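PDB 4C24: L-fuculose phosphate aldolase from Streptococcus pneumoniae, which belongs to the class II aldolase and adducin family, as a four-chain, zinc-containing enzyme with an alpha/beta fold built on a mixed sheet. Local coordinates for residues A[36-41]-A[92-97]; A[45-48]-A[54-57]; A[63-68]-A[86-91]. All coordinates share one frame; numbering follows the deposited sequence.

Interaction 1: residues A[36-41]-A[92-97]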
# COMPACT_ATOMS: atom_id res chain seq x y z
N PHE A 36 -26.86 -16.13 -8.53
CA PHE A 36 -28.09 -16.91 -8.51
C PHE A 36 -28.99 -16.49 -9.66
O PHE A 36 -29.29 -15.32 -9.83
CB PHE A 36 -28.81 -16.71 -7.17
CG PHE A 36 -29.89 -17.73 -6.92
CD1 PHE A 36 -29.56 -19.05 -6.64
CD2 PHE A 36 -31.24 -17.37 -6.97
CE1 PHE A 36 -30.55 -20.00 -6.41
CE2 PHE A 36 -32.23 -18.31 -6.73
CZ PHE A 36 -31.88 -19.63 -6.47
N ASP A 37 -29.40 -17.48 -10.46
CA ASP A 37 -30.33 -17.25 -11.56
C ASP A 37 -31.71 -17.53 -10.98
O ASP A 37 -32.01 -18.69 -10.64
CB ASP A 37 -29.96 -18.21 -12.69
CG ASP A 37 -30.82 -18.06 -13.92
OD1 ASP A 37 -32.03 -17.75 -13.82
OD2 ASP A 37 -30.26 -18.27 -15.03
N ARG A 38 -32.54 -16.50 -10.85
CA ARG A 38 -33.88 -16.64 -10.24
C ARG A 38 -34.90 -17.42 -11.07
O ARG A 38 -35.79 -18.06 -10.52
CB ARG A 38 -34.49 -15.28 -9.88
CG ARG A 38 -33.74 -14.54 -8.80
CD ARG A 38 -34.13 -15.04 -7.43
NE ARG A 38 -33.24 -14.45 -6.45
CZ ARG A 38 -33.18 -14.80 -5.17
NH1 ARG A 38 -33.99 -15.74 -4.70
NH2 ARG A 38 -32.31 -14.19 -4.38
N GLU A 39 -34.76 -17.34 -12.39
CA GLU A 39 -35.70 -18.02 -13.29
C GLU A 39 -35.42 -19.52 -13.20
O GLU A 39 -36.34 -20.34 -13.06
CB GLU A 39 -35.55 -17.51 -14.72
N LYS A 40 -34.13 -19.86 -13.24
CA LYS A 40 -33.69 -21.26 -13.20
C LYS A 40 -33.57 -21.82 -11.78
O LYS A 40 -33.59 -23.03 -11.60
CB LYS A 40 -32.37 -21.43 -13.93
CG LYS A 40 -32.40 -21.01 -15.39
CD LYS A 40 -31.10 -21.36 -16.10
CE LYS A 40 -31.07 -20.76 -17.50
NZ LYS A 40 -30.66 -19.33 -17.44
N GLN A 41 -33.47 -20.93 -10.80
CA GLN A 41 -33.23 -21.30 -9.40
C GLN A 41 -31.94 -22.12 -9.25
O GLN A 41 -31.92 -23.16 -8.59
CB GLN A 41 -34.45 -22.04 -8.82
CG GLN A 41 -35.70 -21.18 -8.80
CD GLN A 41 -35.70 -20.20 -7.64
OE1 GLN A 41 -35.61 -20.60 -6.48
NE2 GLN A 41 -35.79 -18.91 -7.95
N ASP A 92 -33.72 -10.04 -2.87
CA ASP A 92 -33.05 -8.83 -3.33
C ASP A 92 -31.56 -8.98 -3.65
O ASP A 92 -30.90 -7.99 -3.99
CB ASP A 92 -33.26 -7.68 -2.32
CG ASP A 92 -32.69 -7.98 -0.93
OD1 ASP A 92 -32.54 -9.16 -0.55
OD2 ASP A 92 -32.41 -7.01 -0.18
N ILE A 93 -31.05 -10.20 -3.55
CA ILE A 93 -29.63 -10.48 -3.71
C ILE A 93 -29.50 -11.54 -4.78
O ILE A 93 -30.01 -12.63 -4.61
CB ILE A 93 -29.03 -11.02 -2.39
CG1 ILE A 93 -29.07 -9.96 -1.29
CG2 ILE A 93 -27.62 -11.53 -2.60
CD1 ILE A 93 -28.38 -8.67 -1.66
N ASP A 94 -28.81 -11.23 -5.88
CA ASP A 94 -28.59 -12.23 -6.94
C ASP A 94 -27.11 -12.52 -7.20
O ASP A 94 -26.75 -13.31 -8.09
CB ASP A 94 -29.27 -11.82 -8.26
CG ASP A 94 -30.80 -11.88 -8.20
OD1 ASP A 94 -31.36 -12.46 -7.25
OD2 ASP A 94 -31.46 -11.36 -9.12
N ALA A 95 -26.22 -11.87 -6.46
CA ALA A 95 -24.80 -12.12 -6.59
C ALA A 95 -24.15 -11.84 -5.26
O ALA A 95 -24.55 -10.88 -4.59
CB ALA A 95 -24.19 -11.25 -7.67
N ILE A 96 -23.15 -12.64 -4.91
CA ILE A 96 -22.50 -12.54 -3.60
C ILE A 96 -21.01 -12.69 -3.75
O ILE A 96 -20.51 -13.55 -4.52
CB ILE A 96 -23.02 -13.65 -2.66
CG1 ILE A 96 -24.49 -13.40 -2.39
CG2 ILE A 96 -22.25 -13.68 -1.33
CD1 ILE A 96 -25.21 -14.50 -1.63
N ILE A 97 -20.27 -11.87 -3.01
CA ILE A 97 -18.84 -12.01 -2.96
C ILE A 97 -18.42 -12.14 -1.52
O ILE A 97 -18.90 -11.35 -0.67
CB ILE A 97 -18.12 -10.80 -3.59
CG1 ILE A 97 -18.49 -10.70 -5.10
CG2 ILE A 97 -16.62 -10.90 -3.37
CD1 ILE A 97 -17.90 -9.49 -5.79

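Interaction 2: residues A[45-48]-A[54-57]. With SO4 (sulfate ion), chain E.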
# COMPACT_ATOMS: atom_id res chain seq x y z
N ILE A 45 -21.18 -21.03 -8.59
CA ILE A 45 -20.22 -20.61 -7.56
C ILE A 45 -18.80 -21.02 -7.94
O ILE A 45 -18.59 -21.99 -8.65
CB ILE A 45 -20.66 -21.16 -6.19
CG1 ILE A 45 -19.83 -20.51 -5.09
CG2 ILE A 45 -20.59 -22.68 -6.14
CD1 ILE A 45 -20.43 -20.64 -3.69
N THR A 46 -17.82 -20.26 -7.48
CA THR A 46 -16.42 -20.64 -7.68
C THR A 46 -16.05 -21.92 -6.96
O THR A 46 -16.69 -22.28 -5.97
CB THR A 46 -15.50 -19.47 -7.29
OG1 THR A 46 -15.84 -19.05 -5.95
CG2 THR A 46 -15.72 -18.31 -8.24
N PRO A 47 -15.03 -22.64 -7.45
CA PRO A 47 -14.65 -23.92 -6.86
C PRO A 47 -13.74 -23.73 -5.65
O PRO A 47 -13.14 -22.66 -5.50
CB PRO A 47 -13.86 -24.58 -8.00
CG PRO A 47 -13.17 -23.41 -8.62
CD PRO A 47 -14.24 -22.36 -8.67
N SER A 48 -13.59 -24.78 -4.85
CA SER A 48 -12.73 -24.71 -3.66
C SER A 48 -11.26 -24.81 -4.04
O SER A 48 -10.90 -25.59 -4.91
CB SER A 48 -13.05 -25.84 -2.69
OG SER A 48 -12.22 -25.75 -1.55
N GLU A 54 -6.41 -19.20 -12.08
CA GLU A 54 -6.37 -20.52 -12.70
C GLU A 54 -7.76 -21.13 -12.86
O GLU A 54 -7.89 -22.27 -13.30
CB GLU A 54 -5.48 -21.46 -11.87
CG GLU A 54 -4.03 -21.01 -11.79
CD GLU A 54 -3.10 -22.13 -11.40
OE1 GLU A 54 -3.19 -22.62 -10.26
OE2 GLU A 54 -2.26 -22.52 -12.25
N ILE A 55 -8.81 -20.39 -12.51
CA ILE A 55 -10.17 -20.90 -12.63
C ILE A 55 -10.67 -20.86 -14.08
O ILE A 55 -10.67 -19.80 -14.72
CB ILE A 55 -11.17 -20.17 -11.70
CG1 ILE A 55 -10.70 -20.24 -10.25
CG2 ILE A 55 -12.57 -20.77 -11.83
CD1 ILE A 55 -11.57 -19.43 -9.31
N LYS A 56 -11.09 -22.02 -14.59
CA LYS A 56 -11.71 -22.13 -15.90
C LYS A 56 -13.22 -22.25 -15.75
O LYS A 56 -13.72 -22.63 -14.68
CB LYS A 56 -11.20 -23.36 -16.63
CG LYS A 56 -9.70 -23.40 -16.85
CD LYS A 56 -9.38 -24.58 -17.75
CE LYS A 56 -7.99 -25.13 -17.50
NZ LYS A 56 -8.07 -26.41 -16.75
N GLU A 57 -13.94 -21.96 -16.83
CA GLU A 57 -15.39 -22.11 -16.86
C GLU A 57 -15.82 -23.49 -16.35
O GLU A 57 -16.80 -23.60 -15.60
CB GLU A 57 -15.92 -21.83 -18.27
CG GLU A 57 -17.42 -21.75 -18.36
CD GLU A 57 -17.92 -21.00 -19.59
OE1 GLU A 57 -17.25 -20.04 -20.03
OE2 GLU A 57 -18.99 -21.37 -20.10
S SO4 E . -12.82 -21.72 -0.93
O1 SO4 E . -13.24 -23.11 -0.64
O2 SO4 E . -12.71 -21.04 0.37
O3 SO4 E . -11.52 -21.86 -1.62
O4 SO4 E . -13.82 -21.01 -1.76

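Interaction 3: residues A[63-68]-A[86-91]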
# COMPACT_ATOMS: atom_id res chain seq x y z
N MET A 63 -25.27 -25.37 -8.74
CA MET A 63 -26.04 -26.08 -7.75
C MET A 63 -27.49 -25.67 -7.80
O MET A 63 -27.79 -24.54 -8.12
CB MET A 63 -25.54 -25.58 -6.41
CG MET A 63 -25.20 -26.63 -5.41
SD MET A 63 -24.52 -25.62 -4.09
CE MET A 63 -22.78 -25.76 -4.48
N ASP A 64 -28.39 -26.57 -7.43
CA ASP A 64 -29.79 -26.21 -7.27
C ASP A 64 -30.03 -25.59 -5.86
O ASP A 64 -29.11 -25.49 -5.06
CB ASP A 64 -30.72 -27.39 -7.59
CG ASP A 64 -30.81 -28.43 -6.49
OD1 ASP A 64 -30.25 -28.24 -5.37
OD2 ASP A 64 -31.47 -29.47 -6.71
N ILE A 65 -31.27 -25.18 -5.62
CA ILE A 65 -31.57 -24.37 -4.41
C ILE A 65 -31.35 -25.17 -3.13
O ILE A 65 -31.20 -24.56 -2.07
CB ILE A 65 -32.99 -23.77 -4.44
CG1 ILE A 65 -33.14 -22.65 -3.41
CG2 ILE A 65 -34.05 -24.85 -4.20
CD1 ILE A 65 -32.28 -21.46 -3.69
N ASN A 66 -31.32 -26.50 -3.23
CA ASN A 66 -31.03 -27.35 -2.07
C ASN A 66 -29.58 -27.83 -1.97
O ASN A 66 -29.22 -28.67 -1.15
CB ASN A 66 -32.04 -28.49 -2.02
CG ASN A 66 -33.43 -27.98 -1.75
OD1 ASN A 66 -33.68 -27.41 -0.70
ND2 ASN A 66 -34.33 -28.14 -2.71
N GLY A 67 -28.73 -27.27 -2.83
CA GLY A 67 -27.32 -27.59 -2.78
C GLY A 67 -26.90 -28.85 -3.50
O GLY A 67 -25.79 -29.35 -3.27
N ASN A 68 -27.75 -29.34 -4.39
CA ASN A 68 -27.38 -30.50 -5.21
C ASN A 68 -26.63 -29.99 -6.41
O ASN A 68 -27.13 -29.11 -7.13
CB ASN A 68 -28.62 -31.24 -5.66
CG ASN A 68 -29.40 -31.80 -4.50
OD1 ASN A 68 -28.96 -32.72 -3.84
ND2 ASN A 68 -30.55 -31.23 -4.24
N GLN A 86 -28.32 -17.27 1.66
CA GLN A 86 -28.74 -15.93 1.33
C GLN A 86 -29.76 -15.96 0.22
O GLN A 86 -30.79 -15.33 0.29
CB GLN A 86 -27.55 -15.04 0.96
CG GLN A 86 -26.47 -14.96 2.02
CD GLN A 86 -26.82 -13.98 3.15
OE1 GLN A 86 -27.74 -13.18 3.04
NE2 GLN A 86 -26.01 -14.00 4.21
N TYR A 87 -29.46 -16.71 -0.85
CA TYR A 87 -30.40 -16.74 -1.95
C TYR A 87 -31.74 -17.36 -1.58
O TYR A 87 -32.78 -16.98 -2.12
CB TYR A 87 -29.79 -17.50 -3.11
CG TYR A 87 -28.55 -16.88 -3.67
CD1 TYR A 87 -28.51 -15.53 -4.00
CD2 TYR A 87 -27.38 -17.64 -3.82
CE1 TYR A 87 -27.36 -14.97 -4.55
CE2 TYR A 87 -26.21 -17.09 -4.35
CZ TYR A 87 -26.21 -15.76 -4.73
OH TYR A 87 -25.07 -15.20 -5.26
N GLN A 88 -31.72 -18.32 -0.64
CA GLN A 88 -32.91 -18.97 -0.12
C GLN A 88 -33.78 -18.04 0.68
O GLN A 88 -34.97 -18.28 0.79
CB GLN A 88 -32.52 -20.12 0.79
CG GLN A 88 -31.93 -21.32 0.08
CD GLN A 88 -31.40 -22.36 1.03
OE1 GLN A 88 -31.37 -22.13 2.25
NE2 GLN A 88 -30.99 -23.51 0.51
N THR A 89 -33.19 -17.00 1.28
CA THR A 89 -33.92 -16.21 2.28
C THR A 89 -34.14 -14.75 1.87
O THR A 89 -34.88 -14.02 2.55
CB THR A 89 -33.18 -16.25 3.66
OG1 THR A 89 -31.86 -15.74 3.51
CG2 THR A 89 -33.12 -17.66 4.22
N ARG A 90 -33.49 -14.33 0.78
CA ARG A 90 -33.53 -12.96 0.30
C ARG A 90 -33.78 -12.95 -1.20
O ARG A 90 -33.05 -13.61 -1.93
CB ARG A 90 -32.18 -12.31 0.53
CG ARG A 90 -31.75 -12.40 1.97
CD ARG A 90 -30.66 -11.43 2.24
NE ARG A 90 -30.91 -10.05 1.82
CZ ARG A 90 -30.36 -9.03 2.47
NH1 ARG A 90 -29.63 -9.30 3.55
NH2 ARG A 90 -30.53 -7.79 2.08
N ASP A 91 -34.79 -12.19 -1.61
CA ASP A 91 -35.12 -12.04 -3.02
C ASP A 91 -34.37 -10.87 -3.68
O ASP A 91 -34.41 -10.72 -4.92
CB ASP A 91 -36.64 -11.87 -3.20
CG ASP A 91 -37.22 -10.72 -2.37
OD1 ASP A 91 -36.44 -10.04 -1.67
OD2 ASP A 91 -38.45 -10.49 -2.43

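Interaction 1: residues A[36-41]-A[92-97]
Phe36 N donates to Asp94 O at 2.9 Å with a nearly straight N-H...O angle of 171°, and this bond joins Phe36, near the end of strand 32-37, to the residue just before strand 95-99, where these antiparallel neighbours meet in the middle of the mixed sheet of an AraD-like fold. Just beyond it the two chains part, and Arg38 spans the gap with its side chain. The edge of its guanidinium faces the second chain: NE donates its N-H to Asp94 OD1 at 2.9 Å, a salt bridge on the syn side of the carboxylate, while NH2 donates to Ile93 O at 2.8 Å, along a more bent path. Both acceptors lie near the guanidinium plane, and the carboxylate is turned 44° against it. A bend at chi2 (-81°) turns CD and the guanidinium so that NE meets OD1; Arg38 CG also lies 3.5 Å from Asp94 OD1. Arginine suits the place because its donors point in several directions: NH1 bonds Tyr87 O at the end of helix 80-89, and NH2 also makes a weak bond to Arg90 O. Phe36 is buried and stacked on the ring of Tyr87; its CD2 corner lies 3.5 Å above one guanidinium face of Arg38, offset toward the rim, so the ring meets the arginine by its edge. Asp94 and Ala95 both face Ala166 in a classic beta bulge. The turn carrying Arg38 is fixed by Asp37, whose OD1 accepts from Lys40 N in an Asx motif, and by Gln41 NE2, which donates to Arg38 O at 2.7 Å.

Interaction 2: residues A[45-48]-A[54-57]
Pro47 and Ile55 face each other from two irregular segments of one connection, their CA atoms 7.9 Å apart, and Thr46, Pro47 and Ser48 run in an extended, polyproline-like conformation. Between the backbones the side chains reach toward each other, the CD side of the proline ring against the isoleucine's methyls. Pro47 CD lies 3.9 Å from Ile55 CG2 and 4.0 Å from Ile55 CD1, so the proline ring sits against both branches of the isoleucine. With chi1 at -56°, Ile55 sets CG2 anti to its backbone N, while the extended CG1-CD1 arm brings CD1 to within 4.4 Å of Thr46 CB. Each residue type fits. A proline ring has few ways to move and carries CD directly on the backbone nitrogen, giving a rigid apolar surface with no N-H to satisfy; a beta-branched isoleucine offers two branches, CG2 and CD1, that both reach the proline CD. Thr46 meets Ile55 through CB, while its OG1 is hydrogen-bonded to Leu33 N of strand 32-37. Ile55 also packs on Ile14 of helix 7-22, so the contact links that helix to the loop leaving strand 42-45. On the polar side, Ser48 OG donates to O1 of a sulfate ion at 3.0 Å. Ser77 OG, Ser78 N, Asn32 ND2 and Gly49 N also bond this anion, which probably came from the crystallisation liquor. The contact itself is apolar, resting on dispersion and burial without directional bonds between the segments, while the polar binding of the sulfate is left to Ser48 and its neighbours.

Interaction 3: residues A[63-68]-A[86-91]
Asp64 OD1 accepts from Asn66 N at 3.0 Å, Asn68 N at 2.9 Å and Asn68 ND2 at 3.2 Å, and so shapes the turn that offers Ile65 to Gln88. The two backbone donors come from above the carboxylate plane, whereas Asn68 ND2 donates to the syn lone pairs of both Asp64 oxygens. An aspartate is apt here, short enough to fold over its own turn. Gly67 takes a left-handed backbone conformation at which a CB would jam against the preceding carbonyl oxygen.

Across the contact, Gln88 NE2 donates to Ile65 O at 2.8 Å, almost in line with the carbonyl bond (C=O...N 172°) and within the plane of its own amide. The extended glutamine chain (chi2 173°) makes this reach from the last turn of helix 80-89, and its methylene CG rests 3.8 Å from Ile65 CD1. Ile65, its CG1 arm anti to the backbone N, also packs on Leu84 of that helix and on Phe36. With Gly67 N bonded to Asp64 O and Asp64 N to Asn68 O, the segment is a type I turn with a G1 bulge, typical of beta hairpins, here opened by an Asx turn and tethered to a helix end.

Overall arrangement
Following the chain from the N terminus, strand 32-37 opens interaction 1, which closes only when strand 95-99 comes back beside it. The long loop between them holds the other two contacts in series. Interaction 2 closes a short loop between strands 42-45 and 61-64, near helix 7-22; interaction 3 then ties the turn between strands 61-64 and 69-71 to the end of helix 80-89. None of the closures cross. Interactions 1 and 3 are neighbours, their centres about 8 Å apart, and meet where Arg38 reaches the end of helix 80-89. The centre of interaction 2 lies about 18 Å from that of interaction 1, and interaction 2 touches interaction 3 lightly, through Ile45 and Met63.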